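Local coordinates for techylectin-5A (Tachypleus tridentatus, PDB 1JC9), which recognises acetyl groups on the surfaces of bacteria and other cells, agglutinating them as a lectin of horseshoe-crab innate immunity, at residues A[93-105]-A[220-232]. Numbering follows the deposited sequence.
Sequences QRRGNYGNPSDYF and HESNLNGLYLNGE. With NAG (2-acetamido-2-deoxy-beta-D-glucopyranose), chain B.
Ser102 O accepts the backbone N-H of Tyr228 at 2.9 Å, while Leu227 CA-H leans on the same oxygen at 3.4 Å. A water that accepts from Phe105 N sits close to it too, so one carbonyl of the 101-104 turn draws several groups together and illustrates how two loops can be joined through one shared carbonyl. Gly226 O meets a charged partner instead: Arg95 NH2 reaches it at 3.1 Å, lying almost on the extension of the C=O bond and within the guanidinium plane. NH1 appears to bridge Gly226 O and Leu224 O, although its position is less certain. Bends at chi2 (-53°) and chi3 (-65°) fold the arginine back so that its edge faces these carbonyls and one face lies against the Phe105 ring. Beside this grip, Gln93 NE2 makes a nearly straight bond to Asn225 OD1 (3.1 Å), the two amides turned 44° apart; Asn225 ND2 is taken by Gly213 O, so both ends of that buried amide are held. The Tyr228 ring presents a face to Gly96 O, 3.5 Å from CE1, and its OH bonds Pro253 O on strand 250-261. From the residues that meet 93-105, the 220-232 segment runs back to His220, whose N donates to NAG O7 (2.9 Å); the acetyl methyl C8 lies over one face of the His220 imidazole, off toward its rim, in the sugar site of this fibrinogen C-terminal domain.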
ATOM      1  N   GLN A  93      -3.772   1.593   2.042  1.00 16.47           N
ATOM      2  CA  GLN A  93      -3.272   2.726   1.260  1.00 17.29           C
ATOM      3  C   GLN A  93      -4.252   3.097   0.157  1.00 17.66           C
ATOM      4  O   GLN A  93      -4.930   2.231  -0.393  1.00 17.80           O
ATOM      5  CB  GLN A  93      -1.914   2.399   0.617  1.00 18.12           C
ATOM      6  CG  GLN A  93      -1.268   3.587  -0.125  1.00 18.48           C
ATOM      7  CD  GLN A  93      -1.502   3.580  -1.637  1.00 21.79           C
ATOM      8  OE1 GLN A  93      -2.497   3.048  -2.128  1.00 22.96           O
ATOM      9  NE2 GLN A  93      -0.580   4.188  -2.377  1.00 20.22           N
ATOM     10  N   ARG A  94      -4.332   4.387  -0.155  1.00 18.04           N
ATOM     11  CA  ARG A  94      -5.198   4.863  -1.227  1.00 19.44           C
ATOM     12  C   ARG A  94      -4.703   6.186  -1.799  1.00 19.69           C
ATOM     13  O   ARG A  94      -4.249   7.059  -1.063  1.00 19.18           O
ATOM     14  CB  ARG A  94      -6.645   5.050  -0.748  1.00 18.86           C
ATOM     15  CG  ARG A  94      -7.578   5.505  -1.877  1.00 20.00           C
ATOM     16  CD  ARG A  94      -8.990   5.841  -1.403  1.00 22.37           C
ATOM     17  NE  ARG A  94      -9.714   4.684  -0.873  1.00 22.44           N
ATOM     18  CZ  ARG A  94     -10.129   4.578   0.386  1.00 21.96           C
ATOM     19  NH1 ARG A  94      -9.893   5.560   1.249  1.00 20.89           N
ATOM     20  NH2 ARG A  94     -10.785   3.496   0.784  1.00 21.52           N
ATOM     21  N   ARG A  95      -4.785   6.313  -3.122  1.00 20.97           N
ATOM     22  CA  ARG A  95      -4.406   7.533  -3.828  1.00 21.98           C
ATOM     23  C   ARG A  95      -5.623   7.920  -4.666  1.00 22.29           C
ATOM     24  O   ARG A  95      -6.296   7.058  -5.233  1.00 21.77           O
ATOM     25  CB  ARG A  95      -3.206   7.302  -4.760  1.00 21.10           C
ATOM     26  CG  ARG A  95      -1.924   6.843  -4.077  1.00 21.32           C
ATOM     27  CD  ARG A  95      -1.523   7.757  -2.923  1.00 21.12           C
ATOM     28  NE  ARG A  95      -1.170   9.117  -3.331  1.00 20.22           N
ATOM     29  CZ  ARG A  95      -0.007   9.469  -3.876  1.00 22.03           C
ATOM     30  NH1 ARG A  95       0.945   8.564  -4.100  1.00 18.46           N
ATOM     31  NH2 ARG A  95       0.222  10.744  -4.163  1.00 22.11           N
ATOM     32  N   GLY A  96      -5.909   9.212  -4.725  1.00 25.35           N
ATOM     33  CA  GLY A  96      -7.038   9.694  -5.499  1.00 28.32           C
ATOM     34  C   GLY A  96      -6.941  11.199  -5.595  1.00 30.08           C
ATOM     35  O   GLY A  96      -6.023  11.790  -5.030  1.00 30.68           O
ATOM     36  N   ASN A  97      -7.864  11.828  -6.313  1.00 33.13           N
ATOM     37  CA  ASN A  97      -7.850  13.281  -6.441  1.00 35.27           C
ATOM     38  C   ASN A  97      -8.762  13.828  -5.348  1.00 34.85           C
ATOM     39  O   ASN A  97      -9.944  14.065  -5.584  1.00 35.36           O
ATOM     40  CB  ASN A  97      -8.379  13.700  -7.810  1.00 38.36           C
ATOM     41  CG  ASN A  97      -8.017  15.129  -8.158  1.00 41.97           C
ATOM     42  OD1 ASN A  97      -7.992  16.002  -7.288  1.00 44.67           O
ATOM     43  ND2 ASN A  97      -7.743  15.380  -9.435  1.00 42.74           N
ATOM     44  N   TYR A  98      -8.210  14.026  -4.154  1.00 34.91           N
ATOM     45  CA  TYR A  98      -8.997  14.503  -3.023  1.00 34.25           C
ATOM     46  C   TYR A  98      -8.667  15.909  -2.546  1.00 34.75           C
ATOM     47  O   TYR A  98      -9.159  16.339  -1.506  1.00 36.92           O
ATOM     48  CB  TYR A  98      -8.857  13.527  -1.851  1.00 33.63           C
ATOM     49  CG  TYR A  98      -9.375  12.139  -2.149  1.00 33.52           C
ATOM     50  CD1 TYR A  98     -10.743  11.893  -2.250  1.00 33.80           C
ATOM     51  CD2 TYR A  98      -8.499  11.073  -2.349  1.00 32.69           C
ATOM     52  CE1 TYR A  98     -11.226  10.619  -2.544  1.00 33.80           C
ATOM     53  CE2 TYR A  98      -8.971   9.796  -2.642  1.00 31.95           C
ATOM     54  CZ  TYR A  98     -10.333   9.577  -2.738  1.00 33.20           C
ATOM     55  OH  TYR A  98     -10.806   8.318  -3.026  1.00 34.11           O
ATOM     56  N   GLY A  99      -7.832  16.625  -3.289  1.00 35.08           N
ATOM     57  CA  GLY A  99      -7.501  17.981  -2.893  1.00 35.01           C
ATOM     58  C   GLY A  99      -6.139  18.195  -2.262  1.00 36.18           C
ATOM     59  O   GLY A  99      -5.732  19.336  -2.050  1.00 37.74           O
ATOM     60  N   ASN A 100      -5.427  17.117  -1.948  1.00 35.28           N
ATOM     61  CA  ASN A 100      -4.106  17.264  -1.348  1.00 34.16           C
ATOM     62  C   ASN A 100      -3.071  17.560  -2.429  1.00 33.19           C
ATOM     63  O   ASN A 100      -3.282  17.248  -3.599  1.00 32.51           O
ATOM     64  CB  ASN A 100      -3.726  15.993  -0.580  1.00 34.65           C
ATOM     65  CG  ASN A 100      -4.530  15.826   0.696  1.00 35.72           C
ATOM     66  OD1 ASN A 100      -4.555  16.717   1.542  1.00 37.54           O
ATOM     67  ND2 ASN A 100      -5.189  14.681   0.844  1.00 35.00           N
ATOM     68  N   PRO A 101      -1.944  18.185  -2.054  1.00 33.21           N
ATOM     69  CA  PRO A 101      -0.876  18.521  -3.002  1.00 31.97           C
ATOM     70  C   PRO A 101      -0.347  17.266  -3.698  1.00 32.04           C
ATOM     71  O   PRO A 101      -0.406  16.171  -3.137  1.00 31.45           O
ATOM     72  CB  PRO A 101       0.187  19.162  -2.110  1.00 31.67           C
ATOM     73  CG  PRO A 101      -0.605  19.740  -0.992  1.00 31.99           C
ATOM     74  CD  PRO A 101      -1.604  18.656  -0.700  1.00 32.21           C
ATOM     75  N   SER A 102       0.182  17.430  -4.907  1.00 31.07           N
ATOM     76  CA  SER A 102       0.713  16.304  -5.667  1.00 30.99           C
ATOM     77  C   SER A 102       1.898  15.636  -4.971  1.00 28.91           C
ATOM     78  O   SER A 102       2.231  14.489  -5.271  1.00 27.87           O
ATOM     79  CB  SER A 102       1.140  16.765  -7.064  1.00 32.88           C
ATOM     80  OG  SER A 102       2.233  17.663  -6.983  1.00 35.72           O
ATOM     81  N   ASP A 103       2.531  16.356  -4.048  1.00 28.16           N
ATOM     82  CA  ASP A 103       3.681  15.832  -3.315  1.00 28.28           C
ATOM     83  C   ASP A 103       3.314  15.500  -1.865  1.00 27.03           C
ATOM     84  O   ASP A 103       4.164  15.503  -0.976  1.00 26.07           O
ATOM     85  CB  ASP A 103       4.829  16.850  -3.350  1.00 29.74           C
ATOM     86  CG  ASP A 103       4.508  18.126  -2.588  1.00 33.95           C
ATOM     87  OD1 ASP A 103       3.315  18.494  -2.498  1.00 34.92           O
ATOM     88  OD2 ASP A 103       5.452  18.772  -2.086  1.00 36.90           O
ATOM     89  N   TYR A 104       2.040  15.194  -1.647  1.00 26.29           N
ATOM     90  CA  TYR A 104       1.524  14.860  -0.325  1.00 26.23           C
ATOM     91  C   TYR A 104       2.181  13.629   0.311  1.00 26.09           C
ATOM     92  O   TYR A 104       2.329  13.560   1.536  1.00 24.60           O
ATOM     93  CB  TYR A 104       0.014  14.650  -0.419  1.00 27.42           C
ATOM     94  CG  TYR A 104      -0.663  14.408   0.905  1.00 30.43           C
ATOM     95  CD1 TYR A 104      -0.588  15.349   1.933  1.00 31.43           C
ATOM     96  CD2 TYR A 104      -1.407  13.250   1.122  1.00 30.47           C
ATOM     97  CE1 TYR A 104      -1.242  15.142   3.148  1.00 33.64           C
ATOM     98  CE2 TYR A 104      -2.064  13.033   2.328  1.00 33.39           C
ATOM     99  CZ  TYR A 104      -1.980  13.980   3.334  1.00 34.03           C
ATOM    100  OH  TYR A 104      -2.650  13.769   4.515  1.00 35.73           O
ATOM    101  N   PHE A 105       2.572  12.661  -0.514  1.00 24.54           N
ATOM    102  CA  PHE A 105       3.202  11.445  -0.007  1.00 24.13           C
ATOM    103  C   PHE A 105       4.721  11.532   0.065  1.00 24.76           C
ATOM    104  O   PHE A 105       5.399  10.543   0.356  1.00 24.29           O
ATOM    105  CB  PHE A 105       2.783  10.241  -0.855  1.00 21.97           C
ATOM    106  CG  PHE A 105       1.454   9.664  -0.458  1.00 21.56           C
ATOM    107  CD1 PHE A 105       0.302  10.447  -0.488  1.00 20.49           C
ATOM    108  CD2 PHE A 105       1.359   8.352  -0.012  1.00 20.37           C
ATOM    109  CE1 PHE A 105      -0.925   9.930  -0.074  1.00 20.33           C
ATOM    110  CE2 PHE A 105       0.136   7.824   0.403  1.00 20.60           C
ATOM    111  CZ  PHE A 105      -1.008   8.618   0.373  1.00 19.34           C
ATOM    112  N   HIS A 220      12.705   0.796  -8.941  1.00 23.26           N
ATOM    113  CA  HIS A 220      11.352   0.246  -8.852  1.00 22.44           C
ATOM    114  C   HIS A 220      10.688  -0.111 -10.174  1.00 23.39           C
ATOM    115  O   HIS A 220      11.157   0.259 -11.252  1.00 22.97           O
ATOM    116  CB  HIS A 220      10.433   1.244  -8.141  1.00 20.46           C
ATOM    117  CG  HIS A 220      10.004   2.388  -9.008  1.00 21.90           C
ATOM    118  ND1 HIS A 220       9.129   2.234 -10.063  1.00 21.32           N
ATOM    119  CD2 HIS A 220      10.357   3.695  -8.999  1.00 21.21           C
ATOM    120  CE1 HIS A 220       8.959   3.398 -10.666  1.00 21.39           C
ATOM    121  NE2 HIS A 220       9.694   4.301 -10.040  1.00 21.71           N
ATOM    122  N   GLU A 221       9.575  -0.832 -10.056  1.00 23.65           N
ATOM    123  CA  GLU A 221       8.743  -1.208 -11.188  1.00 22.78           C
ATOM    124  C   GLU A 221       7.341  -0.720 -10.814  1.00 22.19           C
ATOM    125  O   GLU A 221       6.468  -0.584 -11.669  1.00 22.23           O
ATOM    126  CB  GLU A 221       8.754  -2.720 -11.421  1.00 25.05           C
ATOM    127  CG  GLU A 221      10.119  -3.254 -11.836  1.00 30.20           C
ATOM    128  CD  GLU A 221      10.030  -4.531 -12.651  1.00 33.66           C
ATOM    129  OE1 GLU A 221       9.408  -5.508 -12.186  1.00 34.04           O
ATOM    130  OE2 GLU A 221      10.587  -4.554 -13.768  1.00 37.55           O
ATOM    131  N   SER A 222       7.138  -0.464  -9.520  1.00 19.97           N
ATOM    132  CA  SER A 222       5.871   0.077  -9.009  1.00 19.41           C
ATOM    133  C   SER A 222       6.252   1.186  -8.026  1.00 19.44           C
ATOM    134  O   SER A 222       7.217   1.048  -7.278  1.00 18.91           O
ATOM    135  CB  SER A 222       5.024  -1.008  -8.323  1.00 19.33           C
ATOM    136  OG  SER A 222       5.723  -1.665  -7.286  1.00 20.98           O
ATOM    137  N   ASN A 223       5.501   2.284  -8.031  1.00 19.42           N
ATOM    138  CA  ASN A 223       5.820   3.428  -7.177  1.00 19.45           C
ATOM    139  C   ASN A 223       4.531   4.122  -6.739  1.00 19.16           C
ATOM    140  O   ASN A 223       4.373   5.328  -6.915  1.00 20.83           O
ATOM    141  CB  ASN A 223       6.711   4.389  -7.988  1.00 20.02           C
ATOM    142  CG  ASN A 223       7.341   5.484  -7.146  1.00 18.19           C
ATOM    143  OD1 ASN A 223       7.914   5.223  -6.090  1.00 22.34           O
ATOM    144  ND2 ASN A 223       7.261   6.717  -7.629  1.00 19.98           N
ATOM    145  N   LEU A 224       3.623   3.353  -6.148  1.00 19.15           N
ATOM    146  CA  LEU A 224       2.320   3.862  -5.726  1.00 19.28           C
ATOM    147  C   LEU A 224       2.291   5.032  -4.748  1.00 19.43           C
ATOM    148  O   LEU A 224       1.279   5.729  -4.648  1.00 18.13           O
ATOM    149  CB  LEU A 224       1.471   2.701  -5.204  1.00 20.17           C
ATOM    150  CG  LEU A 224       0.674   1.948  -6.283  1.00 24.58           C
ATOM    151  CD1 LEU A 224       1.450   1.854  -7.589  1.00 24.59           C
ATOM    152  CD2 LEU A 224       0.310   0.572  -5.767  1.00 24.61           C
ATOM    153  N   ASN A 225       3.386   5.255  -4.025  1.00 19.19           N
ATOM    154  CA  ASN A 225       3.435   6.384  -3.103  1.00 19.79           C
ATOM    155  C   ASN A 225       4.172   7.561  -3.742  1.00 20.44           C
ATOM    156  O   ASN A 225       4.640   8.459  -3.042  1.00 21.05           O
ATOM    157  CB  ASN A 225       4.126   6.002  -1.791  1.00 17.98           C
ATOM    158  CG  ASN A 225       3.267   5.102  -0.922  1.00 20.32           C
ATOM    159  OD1 ASN A 225       2.039   5.096  -1.036  1.00 19.92           O
ATOM    160  ND2 ASN A 225       3.907   4.349  -0.034  1.00 20.84           N
ATOM    161  N   GLY A 226       4.263   7.556  -5.073  1.00 20.65           N
ATOM    162  CA  GLY A 226       4.948   8.629  -5.774  1.00 20.76           C
ATOM    163  C   GLY A 226       4.096   9.877  -5.947  1.00 21.68           C
ATOM    164  O   GLY A 226       3.014   9.987  -5.373  1.00 21.23           O
ATOM    165  N   LEU A 227       4.590  10.822  -6.745  1.00 21.65           N
ATOM    166  CA  LEU A 227       3.876  12.071  -6.996  1.00 22.04           C
ATOM    167  C   LEU A 227       2.569  11.822  -7.729  1.00 21.79           C
ATOM    168  O   LEU A 227       2.480  10.931  -8.571  1.00 22.69           O
ATOM    169  CB  LEU A 227       4.741  13.031  -7.830  1.00 20.42           C
ATOM    170  CG  LEU A 227       6.118  13.422  -7.281  1.00 20.74           C
ATOM    171  CD1 LEU A 227       6.766  14.429  -8.215  1.00 21.16           C
ATOM    172  CD2 LEU A 227       5.983  14.013  -5.888  1.00 20.36           C
ATOM    173  N   TYR A 228       1.552  12.613  -7.401  1.00 22.82           N
ATOM    174  CA  TYR A 228       0.256  12.486  -8.047  1.00 24.06           C
ATOM    175  C   TYR A 228       0.294  13.364  -9.293  1.00 24.24           C
ATOM    176  O   TYR A 228      -0.092  14.532  -9.238  1.00 24.49           O
ATOM    177  CB  TYR A 228      -0.859  12.979  -7.123  1.00 24.19           C
ATOM    178  CG  TYR A 228      -2.231  12.556  -7.587  1.00 25.88           C
ATOM    179  CD1 TYR A 228      -2.737  11.297  -7.260  1.00 24.61           C
ATOM    180  CD2 TYR A 228      -2.999  13.384  -8.407  1.00 25.67           C
ATOM    181  CE1 TYR A 228      -3.971  10.868  -7.739  1.00 24.23           C
ATOM    182  CE2 TYR A 228      -4.239  12.964  -8.897  1.00 24.51           C
ATOM    183  CZ  TYR A 228      -4.714  11.705  -8.560  1.00 25.46           C
ATOM    184  OH  TYR A 228      -5.920  11.271  -9.051  1.00 23.60           O
ATOM    185  N   LEU A 229       0.757  12.806 -10.407  1.00 23.91           N
ATOM    186  CA  LEU A 229       0.866  13.562 -11.653  1.00 25.85           C
ATOM    187  C   LEU A 229      -0.348  13.426 -12.568  1.00 27.76           C
ATOM    188  O   LEU A 229      -0.422  14.059 -13.622  1.00 28.31           O
ATOM    189  CB  LEU A 229       2.144  13.156 -12.387  1.00 24.00           C
ATOM    190  CG  LEU A 229       3.399  13.380 -11.538  1.00 23.45           C
ATOM    191  CD1 LEU A 229       4.623  12.880 -12.282  1.00 23.46           C
ATOM    192  CD2 LEU A 229       3.535  14.863 -11.198  1.00 23.94           C
ATOM    193  N   ASN A 230      -1.288  12.577 -12.167  1.00 28.82           N
ATOM    194  CA  ASN A 230      -2.536  12.391 -12.898  1.00 28.62           C
ATOM    195  C   ASN A 230      -2.431  12.190 -14.410  1.00 29.04           C
ATOM    196  O   ASN A 230      -2.720  13.101 -15.182  1.00 29.17           O
ATOM    197  CB  ASN A 230      -3.449  13.584 -12.593  1.00 31.05           C
ATOM    198  CG  ASN A 230      -4.848  13.407 -13.135  1.00 33.54           C
ATOM    199  OD1 ASN A 230      -5.367  12.293 -13.196  1.00 34.58           O
ATOM    200  ND2 ASN A 230      -5.479  14.512 -13.513  1.00 36.36           N
ATOM    201  N   GLY A 231      -2.033  10.993 -14.828  1.00 28.14           N
ATOM    202  CA  GLY A 231      -1.933  10.708 -16.247  1.00 27.61           C
ATOM    203  C   GLY A 231      -0.522  10.695 -16.801  1.00 28.89           C
ATOM    204  O   GLY A 231       0.449  10.505 -16.065  1.00 26.06           O
ATOM    205  N   GLU A 232      -0.417  10.898 -18.112  1.00 28.50           N
ATOM    206  CA  GLU A 232       0.872  10.917 -18.798  1.00 29.98           C
ATOM    207  C   GLU A 232       1.752  12.058 -18.297  1.00 28.17           C
ATOM    208  O   GLU A 232       1.255  13.134 -17.960  1.00 27.79           O
ATOM    209  CB  GLU A 232       0.666  11.067 -20.309  1.00 33.40           C
ATOM    210  CG  GLU A 232      -0.108   9.928 -20.954  1.00 39.90           C
ATOM    211  CD  GLU A 232      -1.604  10.184 -21.021  1.00 45.20           C
ATOM    212  OE1 GLU A 232      -2.203  10.585 -19.997  1.00 48.12           O
ATOM    213  OE2 GLU A 232      -2.187   9.973 -22.108  1.00 48.87           O
TER
HETATM  214  C1  NAG B 270      14.718  -0.001 -14.250  1.00 48.59           C
HETATM  215  C2  NAG B 270      15.205   1.338 -13.521  1.00 47.22           C
HETATM  216  C3  NAG B 270      16.431   1.917 -14.325  1.00 48.72           C
HETATM  217  C4  NAG B 270      17.520   0.872 -14.235  1.00 51.79           C
HETATM  218  C5  NAG B 270      16.993  -0.452 -14.897  1.00 52.97           C
HETATM  219  C6  NAG B 270      18.030  -1.576 -14.820  1.00 54.62           C
HETATM  220  C7  NAG B 270      13.569   2.623 -12.292  1.00 36.23           C
HETATM  221  C8  NAG B 270      12.447   3.610 -12.196  1.00 32.73           C
HETATM  222  N2  NAG B 270      14.104   2.314 -13.527  1.00 40.32           N
HETATM  223  O1  NAG B 270      13.577  -0.635 -13.589  1.00 50.83           O
HETATM  224  O3  NAG B 270      16.919   3.112 -13.719  1.00 50.07           O
HETATM  225  O4  NAG B 270      18.715   1.342 -14.955  1.00 53.66           O
HETATM  226  O5  NAG B 270      15.792  -0.973 -14.247  1.00 51.36           O
HETATM  227  O6  NAG B 270      17.356  -2.697 -15.473  1.00 57.43           O
HETATM  228  O7  NAG B 270      13.983   2.108 -11.224  1.00 30.68           O
HETATM  229  O   HOH W   1       2.878  12.604  -3.269  1.00 21.91           O